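Local coordinates for protein coronin (Toxoplasma gondii, PDB 4OZU) that probably binds actin filaments as full-length coronin, whose WD40 beta-propeller domain this chain is, and contributes to parasite invasion and egress, at residues P140-I145 with M374-W379. Residues are numbered along the deposited sequence; the frame is centred on the assembly and turned at random.
Sequences PAVSGI and MTAEEW
Val-142 carries this contact, its two methyls dividing the work between an indole and a helix start. With Val-142 CG1 anti to the backbone N (chi1 -172°), Val-142 CG2 rests over one face of Trp-379, 3.6 Å from the centroid of the five-membered ring, a CH-pi contact. Val-142 CG1 meets the first turn of the helix, 3.6 Å from Ala-376 CA. Met-374, bent at chi3, brings CE against both Val-142 CG2 and Ala-141 CB, while Ile-145 meets the benzo part of the indole obliquely, Ile-145 CG2 lying 4.0 Å from Trp-379 CZ3.

The backbones form a single beta bridge beside this apolar cluster: Met-374 N donates to Ala-141 O at 3.2 Å, in the carbonyl plane, and Ser-143 N returns a weak bond to Met-374 O. A water links Ser-143 OG to Ala-376 N, supplying an acceptor for an amide at the helix start.

Behind these lies a capping box: N-cap Thr-375 accepts at OG1 from Glu-378 N, while Thr-375 N meets Glu-378 OE1 from above the carboxylate plane, each 3.1 Å. On the 140-145 side, a type II turn from Val-142 to Ile-145, with Gly-144 at positive phi, leads into strand 145-150.

Arg-202 makes a cation-pi contact with Trp-379, and Phe-166 of strand 164-170 touches both Trp-379 and Ile-145. The short helix 376-380, late in this chain, is thus docked onto the propeller at the loop between strands 133-138 and 145-150.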
loop_
_atom_site.group_PDB
_atom_site.type_symbol
_atom_site.label_atom_id
_atom_site.label_comp_id
_atom_site.label_asym_id
_atom_site.label_seq_id
_atom_site.Cartn_x
_atom_site.Cartn_y
_atom_site.Cartn_z
ATOM N N PRO A 140 3.881 -9.342 4.599
ATOM C CA PRO A 140 4.743 -9.452 3.413
ATOM C C PRO A 140 5.663 -10.665 3.424
ATOM O O PRO A 140 6.291 -10.931 2.405
ATOM C CB PRO A 140 5.566 -8.162 3.466
ATOM C CG PRO A 140 5.655 -7.850 4.914
ATOM C CD PRO A 140 4.331 -8.263 5.500
ATOM N N ALA A 141 5.739 -11.388 4.540
ATOM C CA ALA A 141 6.652 -12.525 4.647
ATOM C C ALA A 141 5.936 -13.846 4.890
ATOM O O ALA A 141 6.483 -14.909 4.597
ATOM C CB ALA A 141 7.653 -12.280 5.750
ATOM N N VAL A 142 4.725 -13.775 5.425
ATOM C CA VAL A 142 4.027 -14.963 5.898
ATOM C C VAL A 142 2.727 -15.167 5.162
ATOM O O VAL A 142 1.871 -14.286 5.122
ATOM C CB VAL A 142 3.727 -14.877 7.403
ATOM C CG1 VAL A 142 3.166 -16.209 7.926
ATOM C CG2 VAL A 142 4.971 -14.475 8.167
ATOM N N SER A 143 2.590 -16.346 4.575
ATOM C CA SER A 143 1.361 -16.752 3.929
ATOM C C SER A 143 0.214 -16.792 4.931
ATOM O O SER A 143 0.389 -17.239 6.066
ATOM C CB SER A 143 1.541 -18.125 3.275
ATOM O OG SER A 143 2.421 -18.942 4.042
ATOM N N GLY A 144 -0.947 -16.306 4.512
ATOM C CA GLY A 144 -2.164 -16.506 5.271
ATOM C C GLY A 144 -2.394 -15.565 6.429
ATOM O O GLY A 144 -3.414 -15.680 7.106
ATOM N N ILE A 145 -1.460 -14.650 6.675
ATOM C CA ILE A 145 -1.588 -13.718 7.795
ATOM C C ILE A 145 -2.004 -12.335 7.296
ATOM O O ILE A 145 -1.373 -11.765 6.413
ATOM C CB ILE A 145 -0.269 -13.602 8.597
ATOM C CG1 ILE A 145 0.155 -14.972 9.141
ATOM C CG2 ILE A 145 -0.406 -12.591 9.729
ATOM C CD1 ILE A 145 -0.870 -15.646 10.045
ATOM N N MET A 374 8.114 -17.604 5.142
ATOM C CA MET A 374 7.661 -18.421 6.262
ATOM C C MET A 374 6.226 -18.900 6.067
ATOM O O MET A 374 5.389 -18.173 5.534
ATOM C CB MET A 374 7.737 -17.631 7.569
ATOM C CG MET A 374 9.127 -17.247 7.986
ATOM S SD MET A 374 9.092 -16.206 9.455
ATOM C CE MET A 374 8.689 -14.624 8.734
ATOM N N THR A 375 5.959 -20.131 6.483
ATOM C CA THR A 375 4.589 -20.583 6.684
ATOM C C THR A 375 4.050 -19.954 7.967
ATOM O O THR A 375 4.825 -19.504 8.814
ATOM C CB THR A 375 4.501 -22.105 6.800
ATOM O OG1 THR A 375 5.169 -22.526 7.997
ATOM C CG2 THR A 375 5.139 -22.777 5.586
ATOM N N ALA A 376 2.730 -19.925 8.118
ATOM C CA ALA A 376 2.136 -19.386 9.336
ATOM C C ALA A 376 2.659 -20.148 10.550
ATOM O O ALA A 376 2.961 -19.561 11.587
ATOM C CB ALA A 376 0.623 -19.461 9.271
ATOM N N GLU A 377 2.770 -21.464 10.408
ATOM C CA GLU A 377 3.195 -22.315 11.509
ATOM C C GLU A 377 4.622 -21.969 11.933
ATOM O O GLU A 377 4.918 -21.914 13.125
ATOM C CB GLU A 377 3.088 -23.793 11.116
ATOM C CG GLU A 377 1.653 -24.308 10.956
ATOM C CD GLU A 377 0.866 -23.587 9.865
ATOM O OE1 GLU A 377 1.433 -23.334 8.775
ATOM O OE2 GLU A 377 -0.319 -23.262 10.105
ATOM N N GLU A 378 5.498 -21.723 10.959
ATOM C CA GLU A 378 6.879 -21.332 11.251
ATOM C C GLU A 378 6.919 -19.983 11.965
ATOM O O GLU A 378 7.670 -19.792 12.917
ATOM C CB GLU A 378 7.707 -21.262 9.961
ATOM C CG GLU A 378 8.088 -22.626 9.386
ATOM C CD GLU A 378 8.656 -22.528 7.977
ATOM O OE1 GLU A 378 8.565 -21.442 7.381
ATOM O OE2 GLU A 378 9.187 -23.529 7.456
ATOM N N TRP A 379 6.095 -19.057 11.499
ATOM C CA TRP A 379 6.033 -17.718 12.068
ATOM C C TRP A 379 5.560 -17.762 13.524
ATOM O O TRP A 379 6.105 -17.073 14.382
ATOM C CB TRP A 379 5.107 -16.858 11.218
ATOM C CG TRP A 379 5.067 -15.408 11.532
ATOM C CD1 TRP A 379 6.084 -14.502 11.386
ATOM C CD2 TRP A 379 3.930 -14.666 11.980
ATOM N NE1 TRP A 379 5.648 -13.244 11.732
ATOM C CE2 TRP A 379 4.327 -13.319 12.099
ATOM C CE3 TRP A 379 2.614 -15.010 12.304
ATOM C CZ2 TRP A 379 3.461 -12.320 12.530
ATOM C CZ3 TRP A 379 1.755 -14.016 12.734
ATOM C CH2 TRP A 379 2.180 -12.691 12.848
HETATM O O HOH W 1 0.973 -20.703 5.923
#